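Local coordinates for 2-hydroxyisobutyryl-CoA synthetase (Aquincola tertiaricarbonis, PDB 6HDY), which belongs to the ANL superfamily of AMP-binding enzymes, which pair a large N-terminal domain with a smaller, mobile C-terminal domain, at residues N16-Y21 against E331-P336; Q56-A61 against P336-L341; H151-W156 against L298-I303; M281-N286 against Y327-R332. All coordinates share one frame; numbering follows the deposited sequence.

Contact 1: N16-Y21 against E331-P336; sequences NFPVEY and ERTSQP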
# COMPACT_ATOMS: atom_id res chain seq x y z
N ASN A 16 -2.63 29.17 12.03
CA ASN A 16 -4.06 29.40 11.85
C ASN A 16 -4.85 28.13 12.10
O ASN A 16 -4.37 27.03 11.80
CB ASN A 16 -4.33 29.90 10.41
CG ASN A 16 -5.66 30.59 10.16
OD1 ASN A 16 -6.17 31.35 11.00
ND2 ASN A 16 -6.20 30.41 8.96
N PHE A 17 -6.08 28.28 12.64
CA PHE A 17 -7.01 27.17 12.81
C PHE A 17 -8.35 27.52 12.16
O PHE A 17 -8.97 28.51 12.58
CB PHE A 17 -7.21 26.70 14.25
CG PHE A 17 -8.00 25.40 14.33
CD1 PHE A 17 -9.39 25.40 14.40
CD2 PHE A 17 -7.35 24.17 14.32
CE1 PHE A 17 -10.12 24.21 14.48
CE2 PHE A 17 -8.07 22.97 14.42
CZ PHE A 17 -9.45 23.00 14.48
N PRO A 18 -8.85 26.70 11.20
CA PRO A 18 -8.23 25.50 10.60
C PRO A 18 -6.97 25.87 9.81
O PRO A 18 -6.92 26.93 9.20
CB PRO A 18 -9.32 24.97 9.65
CG PRO A 18 -10.60 25.60 10.12
CD PRO A 18 -10.16 26.97 10.58
N VAL A 19 -5.94 25.02 9.85
CA VAL A 19 -4.67 25.27 9.16
C VAL A 19 -4.84 25.15 7.61
O VAL A 19 -5.75 24.47 7.14
CB VAL A 19 -3.55 24.38 9.76
CG1 VAL A 19 -3.58 22.97 9.16
CG2 VAL A 19 -2.18 25.03 9.62
N GLU A 20 -3.99 25.84 6.84
CA GLU A 20 -4.05 25.92 5.39
C GLU A 20 -2.68 26.25 4.80
O GLU A 20 -2.44 27.37 4.34
CB GLU A 20 -5.07 27.01 4.98
CG GLU A 20 -6.26 26.43 4.22
CD GLU A 20 -6.58 27.10 2.89
OE1 GLU A 20 -6.70 26.37 1.88
OE2 GLU A 20 -6.69 28.34 2.86
N TYR A 21 -1.80 25.26 4.80
CA TYR A 21 -0.41 25.40 4.35
C TYR A 21 -0.18 25.68 2.87
O TYR A 21 -0.79 25.04 2.01
CB TYR A 21 0.38 24.15 4.74
CG TYR A 21 0.66 24.00 6.22
CD1 TYR A 21 1.53 24.87 6.88
CD2 TYR A 21 0.14 22.92 6.94
CE1 TYR A 21 1.79 24.72 8.24
CE2 TYR A 21 0.43 22.74 8.29
CZ TYR A 21 1.26 23.64 8.94
OH TYR A 21 1.57 23.44 10.25
N GLU A 331 -3.98 21.02 14.85
CA GLU A 331 -4.19 21.31 13.43
C GLU A 331 -5.04 20.26 12.72
O GLU A 331 -4.71 19.87 11.58
CB GLU A 331 -2.82 21.48 12.73
CG GLU A 331 -2.02 22.70 13.17
CD GLU A 331 -0.75 23.00 12.40
OE1 GLU A 331 -0.23 22.10 11.71
OE2 GLU A 331 -0.28 24.16 12.48
N ARG A 332 -6.13 19.79 13.36
CA ARG A 332 -7.04 18.80 12.76
C ARG A 332 -8.51 19.12 12.98
O ARG A 332 -8.91 19.44 14.10
CB ARG A 332 -6.71 17.37 13.23
CG ARG A 332 -5.51 16.77 12.50
CD ARG A 332 -5.42 15.27 12.60
NE ARG A 332 -6.58 14.56 12.03
CZ ARG A 332 -6.71 13.23 12.02
NH1 ARG A 332 -5.75 12.47 12.53
NH2 ARG A 332 -7.79 12.66 11.50
N THR A 333 -9.30 19.04 11.91
CA THR A 333 -10.74 19.28 11.96
C THR A 333 -11.55 17.97 11.94
O THR A 333 -12.69 17.97 12.36
CB THR A 333 -11.16 20.21 10.81
OG1 THR A 333 -10.70 19.66 9.57
CG2 THR A 333 -10.64 21.65 10.99
N SER A 334 -10.95 16.87 11.44
CA SER A 334 -11.63 15.55 11.33
C SER A 334 -11.10 14.62 12.42
O SER A 334 -9.87 14.50 12.57
CB SER A 334 -11.43 14.93 9.95
OG SER A 334 -10.15 14.34 9.82
N GLN A 335 -12.01 13.98 13.19
CA GLN A 335 -11.65 13.11 14.33
C GLN A 335 -10.57 13.75 15.23
O GLN A 335 -9.56 13.10 15.51
CB GLN A 335 -11.27 11.69 13.87
CG GLN A 335 -12.48 10.95 13.24
CD GLN A 335 -12.13 9.51 12.88
OE1 GLN A 335 -11.10 9.23 12.27
NE2 GLN A 335 -13.00 8.57 13.23
N PRO A 336 -10.72 15.05 15.66
CA PRO A 336 -9.65 15.64 16.49
C PRO A 336 -9.57 14.95 17.85
O PRO A 336 -10.59 14.67 18.46
CB PRO A 336 -10.03 17.12 16.58
CG PRO A 336 -11.50 17.15 16.40
CD PRO A 336 -11.84 16.00 15.47
O HOH W 1 -1.70 26.33 12.75
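The Phe17 ring meets Arg332 at its edge: the backbone O of Arg332 lies in the ring plane, 3.6 Å from Phe17 CZ. Glu331 CA is also at this edge, while the methyl CG2 of Thr333 approaches obliquely. The second ring, Tyr21, has CG2 of Val19 over one face, offset toward the rim. At its hydroxyl edge it meets the carboxylate of Glu331, whose plane is turned 66° from the ring. Tyr21 OH donates to Glu331 OE1 over 2.7 Å and meets the syn lone pair of that oxygen, on the side of OE2. The Glu331 chain runs extended beyond CG, with CD anti to CA (chi2 -173°), and this carries the carboxylate past Val19. Val19 CG2 packs against Glu331 OE2 at 3.5 Å. The same OE2 accepts from a water at 2.6 Å, and that water in turn accepts from Asn16 N. Arg38 adds a salt bridge to OE2, so the buried carboxylate is held on both oxygens and probably stays ionised. Pro18, which follows a cis peptide bond, sets its CB 3.8 Å from Thr333 CG2. Helix 43-64 flanks the Phe17 ring through Gln56 and Val57. The contact ties an irregular N-terminal extension, bent at a cis-proline, onto the loop between strands 322-329 and 340-347 of the five-stranded antiparallel sheet, in the large domain of an ANL-family enzyme.

Contact 2: Q56-A61 against P336-L341; sequences QVCQYA and PMIRLL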
# COMPACT_ATOMS: atom_id res chain seq x y z
N GLN A 56 -9.33 27.42 20.81
CA GLN A 56 -9.94 27.35 19.48
C GLN A 56 -10.42 25.91 19.21
O GLN A 56 -11.57 25.72 18.85
CB GLN A 56 -8.94 27.77 18.38
CG GLN A 56 -8.56 29.23 18.34
CD GLN A 56 -7.65 29.55 17.16
OE1 GLN A 56 -6.41 29.61 17.31
NE2 GLN A 56 -8.24 29.81 15.98
N VAL A 57 -9.54 24.90 19.43
CA VAL A 57 -9.81 23.46 19.21
C VAL A 57 -10.99 22.97 20.07
O VAL A 57 -11.91 22.33 19.55
CB VAL A 57 -8.51 22.61 19.40
CG1 VAL A 57 -8.81 21.10 19.38
CG2 VAL A 57 -7.48 22.96 18.33
N CYS A 58 -10.98 23.30 21.37
CA CYS A 58 -12.02 22.93 22.32
C CYS A 58 -13.37 23.55 21.97
O CYS A 58 -14.40 22.91 22.17
CB CYS A 58 -11.59 23.25 23.75
SG CYS A 58 -10.41 22.07 24.43
N GLN A 59 -13.36 24.78 21.42
CA GLN A 59 -14.57 25.47 20.98
C GLN A 59 -15.06 24.77 19.72
O GLN A 59 -16.25 24.52 19.57
CB GLN A 59 -14.27 26.95 20.69
CG GLN A 59 -14.20 27.83 21.93
CD GLN A 59 -13.36 29.08 21.75
OE1 GLN A 59 -13.20 29.63 20.65
NE2 GLN A 59 -12.82 29.60 22.86
N TYR A 60 -14.11 24.41 18.83
CA TYR A 60 -14.43 23.70 17.60
C TYR A 60 -15.08 22.34 17.91
O TYR A 60 -16.09 22.03 17.31
CB TYR A 60 -13.19 23.59 16.68
CG TYR A 60 -13.43 22.71 15.46
CD1 TYR A 60 -14.05 23.21 14.32
CD2 TYR A 60 -13.06 21.36 15.47
CE1 TYR A 60 -14.27 22.40 13.20
CE2 TYR A 60 -13.30 20.54 14.37
CZ TYR A 60 -13.90 21.06 13.24
OH TYR A 60 -14.17 20.23 12.18
N ALA A 61 -14.52 21.57 18.87
CA ALA A 61 -15.03 20.25 19.25
C ALA A 61 -16.39 20.34 19.94
O ALA A 61 -17.27 19.54 19.67
CB ALA A 61 -14.03 19.53 20.13
N PRO A 336 -10.72 15.05 15.66
CA PRO A 336 -9.65 15.64 16.49
C PRO A 336 -9.57 14.95 17.85
O PRO A 336 -10.59 14.67 18.46
CB PRO A 336 -10.03 17.12 16.58
CG PRO A 336 -11.50 17.15 16.40
CD PRO A 336 -11.84 16.00 15.47
N MET A 337 -8.37 14.64 18.26
CA MET A 337 -8.11 13.98 19.54
C MET A 337 -7.71 15.02 20.57
O MET A 337 -6.74 15.75 20.36
CB MET A 337 -6.99 12.93 19.42
CG MET A 337 -7.32 11.70 18.59
SD MET A 337 -8.73 10.68 19.06
CE MET A 337 -8.70 10.72 20.69
N ILE A 338 -8.50 15.13 21.65
CA ILE A 338 -8.24 16.10 22.71
C ILE A 338 -7.96 15.35 24.00
O ILE A 338 -8.88 14.81 24.63
CB ILE A 338 -9.33 17.21 22.85
CG1 ILE A 338 -9.64 17.86 21.48
CG2 ILE A 338 -8.89 18.26 23.88
CD1 ILE A 338 -10.89 18.64 21.45
N ARG A 339 -6.70 15.33 24.38
CA ARG A 339 -6.19 14.66 25.56
C ARG A 339 -6.42 13.16 25.46
O ARG A 339 -6.99 12.55 26.36
CB ARG A 339 -6.72 15.31 26.87
CG ARG A 339 -5.89 16.51 27.22
CD ARG A 339 -6.28 17.28 28.46
NE ARG A 339 -6.46 16.46 29.66
CZ ARG A 339 -5.49 16.12 30.51
NH1 ARG A 339 -4.23 16.46 30.27
NH2 ARG A 339 -5.77 15.41 31.59
N LEU A 340 -5.95 12.55 24.37
CA LEU A 340 -6.02 11.09 24.24
C LEU A 340 -4.89 10.46 25.05
O LEU A 340 -3.72 10.83 24.91
CB LEU A 340 -5.99 10.60 22.77
CG LEU A 340 -5.88 9.07 22.49
CD1 LEU A 340 -7.17 8.33 22.87
CD2 LEU A 340 -5.53 8.80 21.02
N LEU A 341 -5.27 9.51 25.92
CA LEU A 341 -4.38 8.74 26.77
C LEU A 341 -3.69 7.67 25.89
O LEU A 341 -4.37 6.88 25.25
CB LEU A 341 -5.20 8.11 27.92
CG LEU A 341 -4.48 7.11 28.85
CD1 LEU A 341 -3.31 7.76 29.57
CD2 LEU A 341 -5.45 6.53 29.87
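Ile338 meets three residues of helix 43-64 and makes the tight part of this contact. Its CD1 methyl lies 3.5 Å from Ala61 CB and 3.8 Å from Val57 CG1. Val57 and Ala61 are one helical turn apart, so the methyl rests against neighbouring turns of the same helix face. Ile338 CG1 is anti to the carbonyl carbon (chi1 -50°), and chi2 (164°) extends CD1 from it. The other branch, CG2, is anti to the backbone N and touches Cys58 SG more loosely, at 4.1 Å. The loosest part is at Tyr60, which is partly exposed. There Pro336 CG comes to the ring edge, 4.3 Å from Tyr60 CE2. The hydroxyl of Tyr60 turns to a different partner, the backbone O of Thr333. All the contacts between the two segments are apolar. On the sheet side, Ile338 touches Thr328 of strand 322-329. Arg339 and Leu340 form a G1 beta bulge opposite Tyr327, where the chain joins strand 322-329. Ile338, just before the bulge, faces helix 43-64, with Trp72 of helix 66-74 and Phe88 of helix 85-91 packed around it.

Contact 3: H151-W156 against L298-I303; sequences HARIMW and LCWQDI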
# COMPACT_ATOMS: atom_id res chain seq x y z
N HIS A 151 4.56 16.33 8.39
CA HIS A 151 5.56 15.27 8.19
C HIS A 151 6.73 15.70 7.34
O HIS A 151 7.83 15.29 7.67
CB HIS A 151 4.90 13.99 7.66
CG HIS A 151 4.17 13.26 8.74
ND1 HIS A 151 3.58 12.07 8.51
CD2 HIS A 151 3.98 13.59 10.04
CE1 HIS A 151 3.05 11.69 9.66
NE2 HIS A 151 3.27 12.57 10.61
N ALA A 152 6.52 16.49 6.25
CA ALA A 152 7.61 17.02 5.40
C ALA A 152 8.56 17.87 6.26
O ALA A 152 9.77 17.79 6.10
CB ALA A 152 7.05 17.87 4.27
N ARG A 153 7.98 18.68 7.16
CA ARG A 153 8.68 19.56 8.09
C ARG A 153 9.66 18.80 9.01
O ARG A 153 10.84 19.15 9.10
CB ARG A 153 7.65 20.36 8.90
CG ARG A 153 8.19 21.02 10.15
CD ARG A 153 7.16 21.94 10.72
NE ARG A 153 7.57 22.46 12.02
CZ ARG A 153 6.73 22.98 12.91
NH1 ARG A 153 5.44 23.07 12.64
NH2 ARG A 153 7.18 23.43 14.07
N ILE A 154 9.15 17.75 9.67
CA ILE A 154 9.88 16.89 10.60
C ILE A 154 10.90 16.01 9.83
O ILE A 154 11.97 15.76 10.36
CB ILE A 154 8.84 16.07 11.43
CG1 ILE A 154 7.97 17.00 12.30
CG2 ILE A 154 9.52 15.01 12.28
CD1 ILE A 154 6.62 16.44 12.69
N MET A 155 10.58 15.56 8.60
CA MET A 155 11.51 14.76 7.79
C MET A 155 12.71 15.64 7.35
O MET A 155 13.84 15.16 7.27
CB MET A 155 10.78 14.14 6.59
CG MET A 155 10.02 12.86 6.93
SD MET A 155 8.92 12.31 5.59
CE MET A 155 10.11 12.00 4.31
N TRP A 156 12.45 16.94 7.09
CA TRP A 156 13.47 17.93 6.78
C TRP A 156 14.39 18.04 8.01
O TRP A 156 15.62 18.10 7.86
CB TRP A 156 12.82 19.29 6.43
CG TRP A 156 13.82 20.38 6.17
CD1 TRP A 156 14.56 21.04 7.09
CD2 TRP A 156 14.18 20.92 4.90
NE1 TRP A 156 15.41 21.92 6.47
CE2 TRP A 156 15.19 21.89 5.13
CE3 TRP A 156 13.76 20.68 3.58
CZ2 TRP A 156 15.76 22.64 4.09
CZ3 TRP A 156 14.34 21.41 2.55
CH2 TRP A 156 15.34 22.37 2.81
N LEU A 298 11.97 14.61 20.03
CA LEU A 298 11.49 15.91 20.51
C LEU A 298 9.95 15.89 20.40
O LEU A 298 9.40 15.20 19.54
CB LEU A 298 12.04 17.04 19.62
CG LEU A 298 13.55 17.33 19.60
CD1 LEU A 298 13.81 18.67 18.98
CD2 LEU A 298 14.20 17.21 21.01
N CYS A 299 9.27 16.67 21.24
CA CYS A 299 7.82 16.84 21.23
C CYS A 299 7.56 18.11 20.46
O CYS A 299 7.72 19.19 21.01
CB CYS A 299 7.27 16.95 22.66
SG CYS A 299 7.63 15.52 23.71
N TRP A 300 7.17 17.98 19.18
CA TRP A 300 6.86 19.12 18.31
C TRP A 300 5.49 19.69 18.73
O TRP A 300 4.47 19.41 18.12
CB TRP A 300 6.91 18.69 16.84
CG TRP A 300 8.25 18.20 16.39
CD1 TRP A 300 8.90 17.08 16.82
CD2 TRP A 300 9.07 18.77 15.36
NE1 TRP A 300 10.09 16.94 16.16
CE2 TRP A 300 10.22 17.95 15.24
CE3 TRP A 300 8.93 19.88 14.50
CZ2 TRP A 300 11.24 18.21 14.30
CZ3 TRP A 300 9.94 20.14 13.58
CH2 TRP A 300 11.07 19.32 13.49
N GLN A 301 5.52 20.45 19.84
CA GLN A 301 4.40 21.00 20.60
C GLN A 301 3.38 21.84 19.82
O GLN A 301 2.20 21.83 20.18
CB GLN A 301 4.93 21.81 21.80
CG GLN A 301 5.61 20.94 22.88
CD GLN A 301 4.72 19.89 23.50
OE1 GLN A 301 4.39 18.86 22.89
NE2 GLN A 301 4.35 20.09 24.75
N ASP A 302 3.82 22.60 18.80
CA ASP A 302 2.93 23.43 17.97
C ASP A 302 2.22 22.63 16.87
O ASP A 302 1.40 23.21 16.12
CB ASP A 302 3.68 24.65 17.40
CG ASP A 302 4.95 24.27 16.69
OD1 ASP A 302 5.95 23.98 17.38
OD2 ASP A 302 4.93 24.21 15.44
N ILE A 303 2.52 21.32 16.74
CA ILE A 303 1.85 20.42 15.80
C ILE A 303 0.77 19.64 16.59
O ILE A 303 -0.40 19.69 16.24
CB ILE A 303 2.85 19.49 15.02
CG1 ILE A 303 3.77 20.33 14.08
CG2 ILE A 303 2.06 18.41 14.22
CD1 ILE A 303 4.92 19.60 13.37
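Ile154 runs over one face of the Trp300 indole, the two side chains passing in opposite directions. Its CG1 sits 3.6 Å from the centroid of the six-membered ring and only 8° off the ring normal, a CH-pi contact over the face. Arg153, the preceding residue on the helix, takes the edge of the same ring. Its NE is 3.7 Å from Trp300 CZ3, and the guanidinium plane stands 72° from the indole. The Arg153 chain is extended, with CG anti to the backbone N (chi1 164°), and it slides past the ring to reach Asp302. There the grip is end-on: both terminal nitrogens bind the single oxygen OD2. The bond from Arg153 NH2 to Asp302 OD2 is the shorter, at 2.7 Å, and meets the syn lone pair. NH1 is 3.1 Å from Asp302 OD2. Carboxylate and guanidinium are nearly coplanar. Ile303 CD1 lies over one face of the guanidinium, toward its rim, and Ile303 CG1 is 3.5 Å from Arg153 NH1. The same CD1 meets Ile154 CD1 tip to tip at 3.7 Å. The buried charges have further partners in helix 36-40: Arg38 binds Asp302 OD2 and Glu39 binds Arg153 NE. Such pairing would probably keep all four ionised. Trp300 is the centre of an inverse gamma turn just after strand 297-299, and its NE1 is bonded to the backbone O of Ala288. Helix 141-157 thus packs on the turn leading from strand 297-299 to strand 304-310, with helix 36-40 alongside.

Contact 4: M281-N286 against Y327-R332; sequences MSPFMN and YTHLER. With 3HL ((3S)-3-hydroxybutanoic acid), chain B; 8LQ ([[(2~{R},3~{S},4~{R},5~{R})-5-(6-aminopurin-9-yl)-3,4-bis(oxidanyl)oxolan-2-yl]methoxy-oxidanyl-phosphoryl] (3~{S})-3-oxidanylbutanoate), chain C.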
# COMPACT_ATOMS: atom_id res chain seq x y z
N MET A 281 -3.35 9.75 16.45
CA MET A 281 -2.62 11.02 16.54
C MET A 281 -1.87 11.43 15.27
O MET A 281 -0.96 12.25 15.38
CB MET A 281 -1.67 11.01 17.75
CG MET A 281 -2.39 10.90 19.05
SD MET A 281 -3.68 12.15 19.14
CE MET A 281 -4.22 11.83 20.55
N SER A 282 -2.26 10.91 14.07
CA SER A 282 -1.59 11.37 12.83
C SER A 282 -1.85 12.88 12.76
O SER A 282 -2.97 13.29 13.03
CB SER A 282 -2.14 10.68 11.59
OG SER A 282 -1.98 9.28 11.70
N PRO A 283 -0.85 13.75 12.50
CA PRO A 283 0.57 13.48 12.17
C PRO A 283 1.33 12.87 13.37
O PRO A 283 1.63 13.54 14.35
CB PRO A 283 1.08 14.86 11.73
CG PRO A 283 0.22 15.85 12.47
CD PRO A 283 -1.15 15.20 12.49
N PHE A 284 1.58 11.56 13.30
CA PHE A 284 2.18 10.77 14.37
C PHE A 284 3.66 11.08 14.59
O PHE A 284 4.21 10.72 15.63
CB PHE A 284 1.96 9.25 14.14
CG PHE A 284 2.50 8.77 12.81
CD1 PHE A 284 3.86 8.48 12.66
CD2 PHE A 284 1.67 8.63 11.71
CE1 PHE A 284 4.37 8.08 11.43
CE2 PHE A 284 2.17 8.19 10.49
CZ PHE A 284 3.52 7.93 10.36
N MET A 285 4.31 11.76 13.61
CA MET A 285 5.71 12.18 13.73
C MET A 285 5.82 13.39 14.70
O MET A 285 6.91 13.93 14.84
CB MET A 285 6.33 12.49 12.34
CG MET A 285 6.53 11.26 11.48
SD MET A 285 7.29 11.55 9.85
CE MET A 285 8.92 11.92 10.33
N ASN A 286 4.73 13.77 15.41
CA ASN A 286 4.71 14.87 16.40
C ASN A 286 5.74 14.65 17.55
O ASN A 286 6.07 15.56 18.31
CB ASN A 286 3.28 15.08 16.95
CG ASN A 286 2.83 13.95 17.86
OD1 ASN A 286 2.54 12.86 17.41
ND2 ASN A 286 2.81 14.17 19.15
N TYR A 327 -2.05 13.20 24.44
CA TYR A 327 -1.90 14.03 23.25
C TYR A 327 -3.13 14.79 22.82
O TYR A 327 -4.25 14.28 22.93
CB TYR A 327 -1.44 13.18 22.06
CG TYR A 327 -0.20 12.33 22.25
CD1 TYR A 327 1.07 12.89 22.13
CD2 TYR A 327 -0.29 10.95 22.42
CE1 TYR A 327 2.22 12.10 22.21
CE2 TYR A 327 0.85 10.15 22.47
CZ TYR A 327 2.10 10.73 22.37
OH TYR A 327 3.23 9.95 22.46
N THR A 328 -2.91 15.99 22.24
CA THR A 328 -3.96 16.85 21.69
C THR A 328 -3.55 17.41 20.33
O THR A 328 -2.48 18.03 20.22
CB THR A 328 -4.39 17.95 22.69
OG1 THR A 328 -4.83 17.36 23.92
CG2 THR A 328 -5.49 18.85 22.12
N HIS A 329 -4.41 17.22 19.31
CA HIS A 329 -4.27 17.78 17.97
C HIS A 329 -4.45 19.29 18.00
O HIS A 329 -5.45 19.78 18.55
CB HIS A 329 -5.35 17.21 16.98
CG HIS A 329 -5.04 15.83 16.47
ND1 HIS A 329 -5.91 14.77 16.67
CD2 HIS A 329 -3.97 15.40 15.76
CE1 HIS A 329 -5.34 13.73 16.08
NE2 HIS A 329 -4.17 14.06 15.54
N LEU A 330 -3.52 20.03 17.36
CA LEU A 330 -3.70 21.49 17.26
C LEU A 330 -4.06 21.94 15.82
O LEU A 330 -4.44 23.09 15.61
CB LEU A 330 -2.44 22.24 17.77
CG LEU A 330 -1.96 21.94 19.19
CD1 LEU A 330 -0.74 22.75 19.51
CD2 LEU A 330 -3.05 22.21 20.20
N GLU A 331 -3.98 21.02 14.85
CA GLU A 331 -4.19 21.31 13.43
C GLU A 331 -5.04 20.26 12.72
O GLU A 331 -4.71 19.87 11.58
CB GLU A 331 -2.82 21.48 12.73
CG GLU A 331 -2.02 22.70 13.17
CD GLU A 331 -0.75 23.00 12.40
OE1 GLU A 331 -0.23 22.10 11.71
OE2 GLU A 331 -0.28 24.16 12.48
N ARG A 332 -6.13 19.79 13.36
CA ARG A 332 -7.04 18.80 12.76
C ARG A 332 -8.51 19.12 12.98
O ARG A 332 -8.91 19.44 14.10
CB ARG A 332 -6.71 17.37 13.23
CG ARG A 332 -5.51 16.77 12.50
CD ARG A 332 -5.42 15.27 12.60
NE ARG A 332 -6.58 14.56 12.03
CZ ARG A 332 -6.71 13.23 12.02
NH1 ARG A 332 -5.75 12.47 12.53
NH2 ARG A 332 -7.79 12.66 11.50
CA 3HL B . 1.98 4.08 14.78
CB 3HL B . 0.78 4.65 13.99
OG1 3HL B . 1.02 5.93 13.44
CG2 3HL B . 0.39 3.76 12.85
C 3HL B . 3.12 5.05 14.69
OA 3HL B . 3.66 5.25 13.61
OB 3HL B . 3.34 5.80 15.81
N9 8LQ C . 4.81 2.99 19.29
C8 8LQ C . 4.65 3.65 18.14
N7 8LQ C . 5.78 4.31 17.87
C5 8LQ C . 6.64 4.08 18.87
C6 8LQ C . 7.92 4.44 19.10
N6 8LQ C . 8.51 5.24 18.22
N1 8LQ C . 8.58 4.05 20.20
C2 8LQ C . 7.97 3.21 21.13
N3 8LQ C . 6.68 2.79 20.85
C4 8LQ C . 6.03 3.26 19.75
CAA 8LQ C . 1.18 5.02 13.00
CAZ 8LQ C . 2.56 5.06 13.71
OAE 8LQ C . 3.41 4.07 13.14
CAL 8LQ C . 2.45 4.81 15.22
CAS 8LQ C . 1.74 3.48 15.51
OAC 8LQ C . 2.35 2.42 15.39
OAQ 8LQ C . 0.40 3.58 15.80
PBC 8LQ C . -0.46 2.37 16.41
OAH 8LQ C . -0.45 1.26 15.26
OAD 8LQ C . -1.82 2.76 16.82
O5' 8LQ C . 0.37 1.90 17.67
C5' 8LQ C . 0.70 2.90 18.63
C4' 8LQ C . 1.51 2.29 19.74
O4' 8LQ C . 2.73 1.72 19.18
C3' 8LQ C . 1.95 3.39 20.61
O3' 8LQ C . 0.93 3.68 21.60
C2' 8LQ C . 3.22 2.78 21.22
O2' 8LQ C . 2.89 1.76 22.24
C1' 8LQ C . 3.83 2.12 20.01
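Met281 bends at chi2 (-51°) and brings SD over one face of the His329 ring. The sulfur stands 4.2 Å from the His329 ring centroid, 26° off the ring normal, in a sulfur-aromatic contact. The methyl CE of Met281 goes on to Tyr327, where it lies 3.4 Å from CB. Arg332 bends at chi3 (60°), which turns NE back from an otherwise extended chain. Its CD lies over the face of the His329 ring opposite the sulfur, toward the rim, so the imidazole is sandwiched between Met281 and Arg332. His329 and Arg332 both donate to one atom, the backbone O of Ser282. His329 NE2 donates to Ser282 O over 2.9 Å, from above the carbonyl plane. Arg332 NH1 donates to the same Ser282 O, also at 2.9 Å, from the other face of that plane. This carbonyl belongs to the cis peptide bond before Pro283, whose CD packs 4.3 Å from Arg332 CD. His329 ND1 is bonded to the backbone N of Met337, so both ring nitrogens are engaged and the ring rotation is fixed. Arg332 NE is paired with Asp143. Two residues after Ser282, Phe284 turns one ring face to the ligand pocket. (3S)-3-hydroxybutanoic acid and 8LQ are modelled there in overlapping positions, so they are probably alternatives. The buried O of Ser282, just before the cis bond, is thus satisfied by two side-chain donors. The Arg332 bond is the straighter of the two, and the guanidinium probably polarises the carbonyl.

In the fold
Contacts 2, 3 and 4 are buried, whereas contact 1 is partly open at the edge of the fold. Contacts 1 and 4 share Glu331 and Arg332, and contacts 1 and 2 share Pro336, so the connection between strands 322-329 and 340-347 serves three of them. Contacts 2 and 4 reach these two neighbouring strands of one sheet, joined by Leu340 N to Tyr327 O. Contact 3 meets contact 4 through Trp300 N and Asn286 O. The chemistry differs: contact 2 is apolar, contact 3 adds a buried salt bridge, contact 1 uses water and a carboxylate, and contact 4, nearest the ligands, centres on a backbone carbonyl.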